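Local structure of Cg9734-pa (Drosophila melanogaster, 2BK9) at residues A[26-29]-A[30-33]; A[129-132]-A[133-136]. The protein binds a heme whose iron is held by two axial histidines, and probably binds and carries oxygen, as many globins do. The protein carries 1 engineered substitution. One frame throughout, in Å; residues are numbered along the deposited sequence.

Contact 1 (A[26-29]-A[30-33]); sequences AILT and QFFN. With HEM (protoporphyrin IX containing Fe), chain B.
Leu28 and Phe32, one helical turn apart, run side by side and point the same way, and their apolar contact is the closest between side chains of the two segments: Leu28 CG lies 3.4 Å from Phe32 CE2. Both methyls of the leucine also come up to CE2, and Leu28 CD1 reaches on to Phe31, 3.9 Å from Phe31 CD2, so this methyl touches both rings. Leu28 is modelled in two conformers; the distances are those of the one described, and its methyl contacts are the less certain for it. Phe32 CG stands beside the backbone N (chi1 -63°), which turns the ring back along the helix and brings Phe32 CD2 to 3.1 Å from Leu28 O. Phe31 instead has CG anti to its N (chi1 180°) and swings toward the heme. Phe31 CZ is 3.7 Å from the heme methyl CMC, and the heme vinyl carbon CAC lies at the edge of the phenyl ring, in its plane. An alanine in place of Phe32 would probably leave a gap beside Leu28 and take away the ring its CG packs against.

The backbone bonds join each residue to the fourth one on. The bond from Phe32 N to Leu28 O (3.0 Å) is nearly straight, at 164° about the hydrogen, whereas Gln30 N approaches Ala26 O from above the carbonyl plane. Among the polar side chains, Thr29 OG1 bonds to Ala25 O, and Gln30 is held at both amide ends, OE1 by Arg34 and NE2 by Asp115.

Helix 20-34 thus packs two ways. Leu28 and Phe32 rest on Phe58 of helix 56-75, Leu28 also touching the axial ligand His61, while Ile27 and Phe31 meet Leu109 of helix 103-120.

Contact 2 (A[129-132]-A[133-136]); sequences ATWA and KLVD
Four consecutive i to i+4 bonds join 129-132 to 133-136 in regular alpha-helical geometry, that from Val135 N to Trp131 O (2.9 Å, 170° at the hydrogen) running nearly along the C=O axis and that from Leu134 N to Thr130 O being the longest at 3.3 Å. Side chains meet across the segments chiefly where Trp131 and Leu134, three residues apart, bring indole CZ3 and methyl CD2 to 4.2 Å, a loose apolar touch. Val135 takes a different route: CG2 stands beside its own backbone N, with CG1 anti to it (chi1 176°), and in this setting Val135 CG2 comes to 3.4 Å from Trp131 O.

Asp136 turns its carboxylate back over the preceding turn, where Asp136 CG is 3.1 Å from Ala132 O. Asp136 OD2 and Ala132 O, both acceptors, are 3.3 Å apart. OD1 of the same carboxylate forms a salt bridge with Lys110. The indole is fixed at its polar end as well, NE1 bonding to Thr12 OG1.

Trp131 and Leu134 both pack on Ile9 of helix 3-17 and Ile73 of helix 56-75, and Val135 on Leu114 of helix 103-120. The arrangement is that of the long C-terminal helix of the globin fold, its apolar face set against the other helices of the three-over-three globin sandwich and Ala129, Lys133 and Asp136 at the surface.

Overall arrangement
Contact 1 comes first along the chain, within helix 20-34, and contact 2 follows within helix 125-143, the last helix; both belong to the same globin domain. Their centres are about 20 Å apart and their nearest atoms about 9 Å, so they do not touch. Helices 56-75 and 103-120 connect them, each packing against both contacts: helix 56-75 uses Phe58 and His61 for contact 1 and Ile73 for contact 2. Contact 1 borders the heme directly through Phe31, whereas at contact 2 the side chain of Val135 remains about 8 Å from it. The two therefore belong to different parts of one all-helical core, the first contributing Phe31 to the heme pocket.

Contact 1 (A[26-29]-A[30-33])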
ATOM      1  N   ALA A  26       4.174   0.088 -10.718  1.00  4.17           N
ATOM      2  CA  ALA A  26       3.813  -1.325 -10.867  1.00  4.47           C
ATOM      3  C   ALA A  26       2.577  -1.651 -10.028  1.00  4.80           C
ATOM      4  O   ALA A  26       1.663  -2.355 -10.464  1.00  5.32           O
ATOM      5  CB  ALA A  26       4.978  -2.230 -10.503  1.00  5.05           C
ATOM      6  N   ILE A  27       2.546  -1.160  -8.801  1.00  4.32           N
ATOM      7  CA  ILE A  27       1.408  -1.337  -7.936  1.00  4.64           C
ATOM      8  C   ILE A  27       0.166  -0.714  -8.547  1.00  4.62           C
ATOM      9  O   ILE A  27      -0.886  -1.365  -8.687  1.00  4.94           O
ATOM     10  CB  ILE A  27       1.682  -0.772  -6.536  1.00  4.63           C
ATOM     11  CG1 ILE A  27       2.756  -1.577  -5.818  1.00  6.27           C
ATOM     12  CG2 ILE A  27       0.399  -0.672  -5.734  1.00  6.20           C
ATOM     13  CD1 ILE A  27       3.289  -0.947  -4.541  1.00  7.73           C
ATOM     14  N   LEU A  28       0.249   0.566  -8.904  1.00  4.37           N
ATOM     15  CA  LEU A  28      -0.971   1.246  -9.286  1.00  4.76           C
ATOM     16  C   LEU A  28      -1.456   0.873 -10.678  1.00  5.20           C
ATOM     17  O   LEU A  28      -2.659   0.754 -10.888  1.00  5.75           O
ATOM     18  CB  LEU A  28      -0.736   2.731  -9.025  0.50  6.07           C
ATOM     19  CG  LEU A  28      -1.905   3.624  -8.794  0.50  5.81           C
ATOM     20  CD1 LEU A  28      -2.758   3.199  -7.608  0.50  5.18           C
ATOM     21  CD2 LEU A  28      -1.473   5.054  -8.655  0.50  5.32           C
ATOM     22  N   THR A  29      -0.558   0.647 -11.630  1.00  4.75           N
ATOM     23  CA  THR A  29      -1.027   0.130 -12.907  1.00  4.93           C
ATOM     24  C   THR A  29      -1.711  -1.233 -12.744  1.00  5.43           C
ATOM     25  O   THR A  29      -2.727  -1.472 -13.386  1.00  6.49           O
ATOM     26  CB  THR A  29       0.036   0.045 -13.998  1.00  5.16           C
ATOM     27  OG1 THR A  29       1.088  -0.828 -13.592  1.00  5.29           O
ATOM     28  CG2 THR A  29       0.570   1.404 -14.391  1.00  5.76           C
ATOM     29  N   GLN A  30      -1.174  -2.105 -11.890  1.00  5.15           N
ATOM     30  CA  GLN A  30      -1.785  -3.413 -11.722  1.00  5.75           C
ATOM     31  C   GLN A  30      -3.165  -3.281 -11.075  1.00  5.39           C
ATOM     32  O   GLN A  30      -4.106  -3.970 -11.443  1.00  6.16           O
ATOM     33  CB  GLN A  30      -0.863  -4.361 -10.913  1.00  6.06           C
ATOM     34  CG  GLN A  30      -1.513  -5.729 -10.682  1.00  7.56           C
ATOM     35  CD  GLN A  30      -0.770  -6.780  -9.868  1.00  8.63           C
ATOM     36  OE1 GLN A  30      -1.349  -7.843  -9.569  1.00  9.55           O
ATOM     37  NE2 GLN A  30       0.493  -6.572  -9.543  1.00  9.27           N
ATOM     38  N   PHE A  31      -3.247  -2.404 -10.087  1.00  5.01           N
ATOM     39  CA  PHE A  31      -4.521  -2.124  -9.440  1.00  4.53           C
ATOM     40  C   PHE A  31      -5.579  -1.727 -10.478  1.00  4.45           C
ATOM     41  O   PHE A  31      -6.675  -2.264 -10.487  1.00  5.09           O
ATOM     42  CB  PHE A  31      -4.265  -1.049  -8.420  1.00  4.84           C
ATOM     43  CG  PHE A  31      -5.449  -0.586  -7.623  1.00  4.90           C
ATOM     44  CD1 PHE A  31      -6.214  -1.454  -6.845  1.00  5.78           C
ATOM     45  CD2 PHE A  31      -5.743   0.753  -7.574  1.00  5.40           C
ATOM     46  CE1 PHE A  31      -7.231  -0.991  -6.053  1.00  5.57           C
ATOM     47  CE2 PHE A  31      -6.751   1.222  -6.755  1.00  6.84           C
ATOM     48  CZ  PHE A  31      -7.496   0.334  -5.998  1.00  6.27           C
ATOM     49  N   PHE A  32      -5.228  -0.779 -11.328  1.00  4.44           N
ATOM     50  CA  PHE A  32      -6.204  -0.292 -12.299  1.00  5.30           C
ATOM     51  C   PHE A  32      -6.450  -1.272 -13.447  1.00  5.26           C
ATOM     52  O   PHE A  32      -7.537  -1.297 -14.001  1.00  6.38           O
ATOM     53  CB  PHE A  32      -5.804   1.066 -12.854  1.00  5.28           C
ATOM     54  CG  PHE A  32      -5.740   2.146 -11.843  1.00  5.23           C
ATOM     55  CD1 PHE A  32      -6.790   2.381 -10.958  1.00  5.66           C
ATOM     56  CD2 PHE A  32      -4.633   2.984 -11.773  1.00  6.27           C
ATOM     57  CE1 PHE A  32      -6.689   3.394 -10.051  1.00  5.37           C
ATOM     58  CE2 PHE A  32      -4.567   4.012 -10.864  1.00  6.18           C
ATOM     59  CZ  PHE A  32      -5.598   4.231 -10.036  1.00  6.44           C
ATOM     60  N   ASN A  33      -5.439  -2.056 -13.805  1.00  5.20           N
ATOM     61  CA  ASN A  33      -5.629  -3.065 -14.844  1.00  5.08           C
ATOM     62  C   ASN A  33      -6.588  -4.138 -14.412  1.00  5.51           C
ATOM     63  O   ASN A  33      -7.493  -4.528 -15.156  1.00  6.88           O
ATOM     64  CB  ASN A  33      -4.245  -3.662 -15.170  1.00  5.36           C
ATOM     65  CG  ASN A  33      -4.239  -4.519 -16.365  1.00  6.58           C
ATOM     66  OD1 ASN A  33      -5.002  -4.310 -17.300  1.00  8.88           O
ATOM     67  ND2 ASN A  33      -3.366  -5.509 -16.345  1.00  7.90           N
TER
HETATM   68  CHA HEM B1154      -5.282  10.270  -2.072  1.00  7.27           C
HETATM   69  CHB HEM B1154      -2.319   7.249   0.214  1.00  6.82           C
HETATM   70  CHC HEM B1154      -5.010   3.625  -1.309  1.00  6.37           C
HETATM   71  CHD HEM B1154      -7.677   6.571  -3.946  1.00  5.75           C
HETATM   72  C1A HEM B1154      -4.297   9.757  -1.269  1.00  7.00           C
HETATM   73  C2A HEM B1154      -3.408  10.549  -0.417  1.00  8.47           C
HETATM   74  C3A HEM B1154      -2.578   9.716   0.250  1.00  7.51           C
HETATM   75  C4A HEM B1154      -2.914   8.399  -0.210  1.00  6.82           C
HETATM   76  CMA HEM B1154      -1.459   9.993   1.273  1.00  8.52           C
HETATM   77  CAA HEM B1154      -3.468  12.078  -0.324  1.00  9.39           C
HETATM   78  CBA HEM B1154      -4.642  12.522   0.550  1.00  9.16           C
HETATM   79  CGA HEM B1154      -4.692  14.025   0.472  1.00 11.81           C
HETATM   80  O1A HEM B1154      -5.216  14.577  -0.541  1.00 14.89           O
HETATM   81  O2A HEM B1154      -4.223  14.674   1.421  1.00 13.82           O
HETATM   82  C1B HEM B1154      -2.757   5.972  -0.045  1.00  6.44           C
HETATM   83  C2B HEM B1154      -2.209   4.795   0.569  1.00  6.29           C
HETATM   84  C3B HEM B1154      -2.972   3.773   0.138  1.00  6.01           C
HETATM   85  C4B HEM B1154      -4.019   4.301  -0.683  1.00  5.12           C
HETATM   86  CMB HEM B1154      -1.013   4.783   1.479  1.00  7.17           C
HETATM   87  CAB HEM B1154      -2.897   2.345   0.519  1.00  7.68           C
HETATM   88  CBB HEM B1154      -1.794   1.682   0.813  1.00  9.81           C
HETATM   89  C1C HEM B1154      -5.977   4.082  -2.149  1.00  5.89           C
HETATM   90  C2C HEM B1154      -7.017   3.294  -2.803  1.00  5.96           C
HETATM   91  C3C HEM B1154      -7.725   4.102  -3.591  1.00  6.21           C
HETATM   92  C4C HEM B1154      -7.182   5.425  -3.422  1.00  5.69           C
HETATM   93  CMC HEM B1154      -7.222   1.798  -2.571  1.00  7.09           C
HETATM   94  CAC HEM B1154      -8.875   3.666  -4.460  1.00  6.24           C
HETATM   95  CBC HEM B1154      -9.279   4.213  -5.587  1.00  8.10           C
HETATM   96  C1D HEM B1154      -7.263   7.838  -3.698  1.00  5.69           C
HETATM   97  C2D HEM B1154      -7.880   8.997  -4.186  1.00  6.60           C
HETATM   98  C3D HEM B1154      -7.169  10.106  -3.648  1.00  7.40           C
HETATM   99  C4D HEM B1154      -6.150   9.522  -2.818  1.00  6.73           C
HETATM  100  CMD HEM B1154      -9.046   9.053  -5.157  1.00  7.20           C
HETATM  101  CAD HEM B1154      -7.480  11.558  -3.899  1.00  7.90           C
HETATM  102  CBD HEM B1154      -6.871  12.045  -5.176  1.00  8.24           C
HETATM  103  CGD HEM B1154      -7.176  13.478  -5.480  1.00 10.39           C
HETATM  104  O1D HEM B1154      -6.852  13.944  -6.598  1.00 12.81           O
HETATM  105  O2D HEM B1154      -7.746  14.178  -4.602  1.00 11.50           O
HETATM  106  NA  HEM B1154      -3.994   8.448  -1.096  1.00  6.20           N
HETATM  107  NB  HEM B1154      -3.878   5.656  -0.822  1.00  5.44           N
HETATM  108  NC  HEM B1154      -6.107   5.388  -2.544  1.00  5.70           N
HETATM  109  ND  HEM B1154      -6.223   8.169  -2.858  1.00  6.51           N
HETATM  110 FE   HEM B1154      -5.029   6.937  -1.854  1.00  5.51          FE

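Contact 2 (A[129-132]-A[133-136])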
ATOM      1  N   ALA A 129       4.847 -14.335   3.557  1.00  6.17           N
ATOM      2  CA  ALA A 129       3.963 -14.395   4.681  1.00  6.82           C
ATOM      3  C   ALA A 129       4.298 -13.357   5.730  1.00  6.65           C
ATOM      4  O   ALA A 129       3.397 -12.772   6.333  1.00  7.02           O
ATOM      5  CB  ALA A 129       3.969 -15.788   5.279  1.00  8.55           C
ATOM      6  N   THR A 130       5.570 -13.090   5.941  1.00  6.42           N
ATOM      7  CA  THR A 130       5.970 -12.062   6.894  1.00  7.13           C
ATOM      8  C   THR A 130       5.454 -10.695   6.428  1.00  7.78           C
ATOM      9  O   THR A 130       4.928  -9.934   7.212  1.00  8.32           O
ATOM     10  CB  THR A 130       7.493 -12.065   7.047  1.00  8.00           C
ATOM     11  OG1 THR A 130       7.886 -13.358   7.544  1.00  9.50           O
ATOM     12  CG2 THR A 130       7.974 -11.001   7.978  1.00  8.29           C
ATOM     13  N   TRP A 131       5.632 -10.415   5.138  1.00  6.09           N
ATOM     14  CA  TRP A 131       5.089  -9.195   4.562  1.00  7.04           C
ATOM     15  C   TRP A 131       3.565  -9.129   4.712  1.00  6.74           C
ATOM     16  O   TRP A 131       3.011  -8.077   5.032  1.00  7.43           O
ATOM     17  CB  TRP A 131       5.491  -9.049   3.099  1.00  6.16           C
ATOM     18  CG  TRP A 131       6.809  -8.404   2.917  1.00  5.55           C
ATOM     19  CD1 TRP A 131       8.018  -9.015   2.835  1.00  6.44           C
ATOM     20  CD2 TRP A 131       7.072  -7.016   2.891  1.00  5.68           C
ATOM     21  NE1 TRP A 131       9.023  -8.082   2.707  1.00  5.81           N
ATOM     22  CE2 TRP A 131       8.467  -6.849   2.727  1.00  4.94           C
ATOM     23  CE3 TRP A 131       6.262  -5.885   2.970  1.00  5.93           C
ATOM     24  CZ2 TRP A 131       9.039  -5.611   2.635  1.00  6.29           C
ATOM     25  CZ3 TRP A 131       6.839  -4.651   2.875  1.00  6.41           C
ATOM     26  CH2 TRP A 131       8.217  -4.528   2.689  1.00  5.89           C
ATOM     27  N   ALA A 132       2.872 -10.231   4.453  1.00  6.55           N
ATOM     28  CA  ALA A 132       1.430 -10.242   4.587  1.00  7.43           C
ATOM     29  C   ALA A 132       1.012  -9.966   6.023  1.00  7.75           C
ATOM     30  O   ALA A 132      -0.045  -9.357   6.229  1.00  8.60           O
ATOM     31  CB  ALA A 132       0.844 -11.527   4.100  1.00  8.47           C
ATOM     32  N   LYS A 133       1.801 -10.395   7.004  1.00  8.48           N
ATOM     33  CA  LYS A 133       1.498 -10.060   8.397  1.00  9.07           C
ATOM     34  C   LYS A 133       1.565  -8.553   8.650  1.00  8.09           C
ATOM     35  O   LYS A 133       0.698  -8.003   9.350  1.00  8.68           O
ATOM     36  CB  LYS A 133       2.481 -10.787   9.276  1.00 10.60           C
ATOM     37  CG  LYS A 133       2.262 -10.692  10.734  1.00 14.55           C
ATOM     38  CD  LYS A 133       3.047 -11.720  11.529  1.00 17.94           C
ATOM     39  CE  LYS A 133       4.157 -12.452  10.873  1.00 21.70           C
ATOM     40  NZ  LYS A 133       3.904 -13.884  10.548  1.00 24.92           N
ATOM     41  N   LEU A 134       2.560  -7.881   8.094  1.00  7.20           N
ATOM     42  CA  LEU A 134       2.646  -6.446   8.214  1.00  6.61           C
ATOM     43  C   LEU A 134       1.456  -5.775   7.542  1.00  6.51           C
ATOM     44  O   LEU A 134       0.811  -4.902   8.102  1.00  6.64           O
ATOM     45  CB  LEU A 134       3.939  -5.904   7.591  1.00  7.63           C
ATOM     46  CG  LEU A 134       4.044  -4.377   7.506  1.00  8.00           C
ATOM     47  CD1 LEU A 134       4.025  -3.748   8.874  1.00 10.18           C
ATOM     48  CD2 LEU A 134       5.296  -3.998   6.747  1.00  8.55           C
ATOM     49  N   VAL A 135       1.172  -6.177   6.311  1.00  6.42           N
ATOM     50  CA  VAL A 135       0.090  -5.572   5.599  1.00  6.67           C
ATOM     51  C   VAL A 135      -1.256  -5.828   6.277  1.00  7.02           C
ATOM     52  O   VAL A 135      -2.107  -4.923   6.345  1.00  7.37           O
ATOM     53  CB  VAL A 135       0.106  -6.006   4.111  1.00  8.17           C
ATOM     54  CG1 VAL A 135      -1.072  -5.458   3.364  1.00 12.18           C
ATOM     55  CG2 VAL A 135       1.375  -5.532   3.447  1.00  8.98           C
ATOM     56  N   ASP A 136      -1.479  -7.034   6.764  1.00  7.02           N
ATOM     57  CA  ASP A 136      -2.710  -7.297   7.477  1.00  7.51           C
ATOM     58  C   ASP A 136      -2.838  -6.453   8.717  1.00  6.96           C
ATOM     59  O   ASP A 136      -3.931  -5.996   9.065  1.00  7.31           O
ATOM     60  CB  ASP A 136      -2.785  -8.765   7.859  1.00 10.10           C
ATOM     61  CG  ASP A 136      -3.058  -9.657   6.712  0.80 14.39           C
ATOM     62  OD1 ASP A 136      -3.476  -9.169   5.632  0.80 18.12           O
ATOM     63  OD2 ASP A 136      -2.861 -10.878   6.825  0.80 17.29           O
TER